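Local coordinates for RNA-binding protein RMD9, mitochondrial (Saccharomyces cerevisiae S288C, PDB 7A9X) that binds a dodecameric motif in the 3'-UTRs of mitochondrial mRNAs and takes part in their processing or stability, at residues D338-I343 / N365-I370. Sequence-based numbering, arbitrary orientation.
Sequences DHVYRI and NTFFTI. With nucleotides of chain B.
Tyr-341 and Phe-367 meet rim to rim, CD1 of Tyr-341 coming to 3.4 Å from CZ of Phe-367. The ring centroids are 5.8 Å apart, and neither ring lies over the other. Their planes differ by 25°. Phe-367 spans the gap because its CG is anti to the backbone N (chi1 171°), which brings the end of the ring close to helix 337-351, although CB itself does not point there; a long flat side chain suits segments whose axes approach to 10.7 Å. Trp-344 stacks on this ring, and Ile-389 of helix 379-396 touches both Phe-367 and Tyr-341. Aliphatic contacts complete the buried interface, made through carbon atoms with no hydrogen bond between the segments. Val-340 and Ile-370 reach toward each other tip to tip, CG1 of Val-340 lying 3.9 Å from CD1 of Ile-370. Val-340 CG1 also sits at the edge of the Phe-367 ring, near its plane. The short, branched valine fits where the backbones come nearest, opposite Phe-367. Such nearly antiparallel helix packing belongs to the alpha-solenoid of pentatricopeptide repeats; here it joins inferred repeats PPR5 and PPR6, with the second helix also bordering the bound RNA. There Asn-365 sets its compact polar amide beside the sugar-phosphate backbone, CG 3.6 Å from C5' of U10 of chain B. An alanine here would probably open a gap beside C5' and leave Arg-410 without its weak hydrogen-bond partner OD1. The short side chain of Thr-369 bends its hydroxyl back one turn, OG1 lying 2.6 Å from Asn-365 O, which also accepts Thr-369 N from the opposite face; OG1 bonds Arg-410 too.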
loop_
_atom_site.group_PDB
_atom_site.type_symbol
_atom_site.label_atom_id
_atom_site.label_comp_id
_atom_site.label_asym_id
_atom_site.label_seq_id
_atom_site.Cartn_x
_atom_site.Cartn_y
_atom_site.Cartn_z
ATOM N N ASP A 338 23.389 -5.425 9.676
ATOM C CA ASP A 338 24.151 -4.205 9.429
ATOM C C ASP A 338 23.996 -3.740 7.988
ATOM O O ASP A 338 23.906 -2.535 7.727
ATOM C CB ASP A 338 25.625 -4.419 9.774
ATOM C CG ASP A 338 25.912 -4.206 11.247
ATOM O OD1 ASP A 338 25.184 -3.416 11.887
ATOM O OD2 ASP A 338 26.864 -4.824 11.767
ATOM N N HIS A 339 23.955 -4.678 7.037
ATOM C CA HIS A 339 23.724 -4.296 5.648
ATOM C C HIS A 339 22.334 -3.697 5.471
ATOM O O HIS A 339 22.170 -2.691 4.772
ATOM C CB HIS A 339 23.916 -5.501 4.730
ATOM C CG HIS A 339 24.058 -5.138 3.284
ATOM N ND1 HIS A 339 24.142 -6.081 2.281
ATOM C CD2 HIS A 339 24.139 -3.933 2.672
ATOM C CE1 HIS A 339 24.266 -5.472 1.116
ATOM N NE2 HIS A 339 24.267 -4.168 1.325
ATOM N N VAL A 340 21.325 -4.304 6.099
ATOM C CA VAL A 340 19.981 -3.735 6.087
ATOM C C VAL A 340 19.971 -2.379 6.780
ATOM O O VAL A 340 19.313 -1.436 6.323
ATOM C CB VAL A 340 18.991 -4.715 6.745
ATOM C CG1 VAL A 340 17.618 -4.079 6.897
ATOM C CG2 VAL A 340 18.897 -5.996 5.938
ATOM N N TYR A 341 20.709 -2.256 7.885
ATOM C CA TYR A 341 20.726 -1.010 8.642
ATOM C C TYR A 341 21.420 0.104 7.864
ATOM O O TYR A 341 20.998 1.264 7.922
ATOM C CB TYR A 341 21.403 -1.238 9.994
ATOM C CG TYR A 341 21.450 -0.024 10.893
ATOM C CD1 TYR A 341 20.287 0.633 11.272
ATOM C CD2 TYR A 341 22.657 0.451 11.381
ATOM C CE1 TYR A 341 20.328 1.739 12.101
ATOM C CE2 TYR A 341 22.708 1.555 12.211
ATOM C CZ TYR A 341 21.543 2.194 12.569
ATOM O OH TYR A 341 21.593 3.294 13.396
ATOM N N ARG A 342 22.477 -0.231 7.120
ATOM C CA ARG A 342 23.191 0.786 6.355
ATOM C C ARG A 342 22.345 1.314 5.202
ATOM O O ARG A 342 22.363 2.516 4.912
ATOM C CB ARG A 342 24.519 0.226 5.841
ATOM C CG ARG A 342 25.586 0.097 6.920
ATOM C CD ARG A 342 26.938 -0.322 6.351
ATOM N NE ARG A 342 27.026 -1.760 6.109
ATOM C CZ ARG A 342 26.846 -2.335 4.923
ATOM N NH1 ARG A 342 26.950 -3.652 4.803
ATOM N NH2 ARG A 342 26.564 -1.595 3.858
ATOM N N ILE A 343 21.601 0.436 4.527
ATOM C CA ILE A 343 20.741 0.888 3.439
ATOM C C ILE A 343 19.591 1.725 3.984
ATOM O O ILE A 343 19.217 2.750 3.401
ATOM C CB ILE A 343 20.236 -0.313 2.619
ATOM C CG1 ILE A 343 21.412 -1.060 1.981
ATOM C CG2 ILE A 343 19.245 0.143 1.554
ATOM C CD1 ILE A 343 22.254 -0.200 1.055
ATOM N N ASN A 365 8.360 0.375 8.629
ATOM C CA ASN A 365 7.682 -0.903 8.824
ATOM C C ASN A 365 8.578 -2.061 8.406
ATOM O O ASN A 365 8.754 -3.030 9.155
ATOM C CB ASN A 365 6.372 -0.926 8.038
ATOM C CG ASN A 365 5.599 -2.216 8.228
ATOM O OD1 ASN A 365 5.605 -2.804 9.311
ATOM N ND2 ASN A 365 4.932 -2.667 7.173
ATOM N N THR A 366 9.158 -1.974 7.207
ATOM C CA THR A 366 10.066 -3.014 6.738
ATOM C C THR A 366 11.293 -3.123 7.634
ATOM O O THR A 366 11.734 -4.230 7.962
ATOM C CB THR A 366 10.482 -2.728 5.293
ATOM O OG1 THR A 366 9.312 -2.621 4.473
ATOM C CG2 THR A 366 11.370 -3.843 4.755
ATOM N N PHE A 367 11.844 -1.982 8.057
ATOM C CA PHE A 367 13.093 -1.980 8.812
ATOM C C PHE A 367 12.906 -2.569 10.207
ATOM O O PHE A 367 13.691 -3.420 10.642
ATOM C CB PHE A 367 13.645 -0.557 8.896
ATOM C CG PHE A 367 14.814 -0.412 9.823
ATOM C CD1 PHE A 367 16.029 -1.013 9.526
ATOM C CD2 PHE A 367 14.702 0.330 10.988
ATOM C CE1 PHE A 367 17.112 -0.883 10.376
ATOM C CE2 PHE A 367 15.780 0.467 11.844
ATOM C CZ PHE A 367 16.988 -0.141 11.537
ATOM N N PHE A 368 11.878 -2.123 10.931
ATOM C CA PHE A 368 11.689 -2.605 12.294
ATOM C C PHE A 368 11.154 -4.029 12.335
ATOM O O PHE A 368 11.361 -4.727 13.334
ATOM C CB PHE A 368 10.767 -1.662 13.067
ATOM C CG PHE A 368 11.439 -0.388 13.498
ATOM C CD1 PHE A 368 12.569 -0.426 14.300
ATOM C CD2 PHE A 368 10.944 0.844 13.103
ATOM C CE1 PHE A 368 13.194 0.745 14.699
ATOM C CE2 PHE A 368 11.564 2.018 13.498
ATOM C CZ PHE A 368 12.687 1.968 14.297
ATOM N N THR A 369 10.476 -4.477 11.277
ATOM C CA THR A 369 10.125 -5.888 11.176
ATOM C C THR A 369 11.382 -6.744 11.096
ATOM O O THR A 369 11.496 -7.768 11.780
ATOM C CB THR A 369 9.226 -6.122 9.960
ATOM O OG1 THR A 369 8.026 -5.350 10.100
ATOM C CG2 THR A 369 8.861 -7.589 9.831
ATOM N N ILE A 370 12.348 -6.317 10.281
ATOM C CA ILE A 370 13.633 -7.005 10.214
ATOM C C ILE A 370 14.393 -6.847 11.528
ATOM O O ILE A 370 15.049 -7.787 11.993
ATOM C CB ILE A 370 14.443 -6.485 9.013
ATOM C CG1 ILE A 370 13.688 -6.767 7.711
ATOM C CG2 ILE A 370 15.829 -7.112 8.984
ATOM C CD1 ILE A 370 14.265 -6.068 6.498
ATOM P P U B 10 0.647 -1.157 7.410
ATOM O OP1 U B 10 0.783 -2.635 7.482
ATOM O OP2 U B 10 -0.691 -0.561 7.159
ATOM O "O5'" U B 10 1.219 -0.548 8.768
ATOM C "C5'" U B 10 2.371 -1.096 9.396
ATOM C "C4'" U B 10 2.608 -0.456 10.741
ATOM O "O4'" U B 10 2.739 0.976 10.565
ATOM C "C3'" U B 10 1.481 -0.620 11.753
ATOM O "O3'" U B 10 1.590 -1.831 12.484
ATOM C "C2'" U B 10 1.609 0.622 12.631
ATOM O "O2'" U B 10 2.566 0.421 13.659
ATOM C "C1'" U B 10 2.151 1.661 11.647
ATOM N N1 U B 10 1.101 2.563 11.119
ATOM C C2 U B 10 0.960 3.800 11.719
ATOM O O2 U B 10 1.650 4.163 12.655
ATOM N N3 U B 10 -0.021 4.595 11.180
ATOM C C4 U B 10 -0.852 4.285 10.124
ATOM O O4 U B 10 -1.688 5.109 9.753
ATOM C C5 U B 10 -0.642 2.989 9.555
ATOM C C6 U B 10 0.306 2.194 10.058
#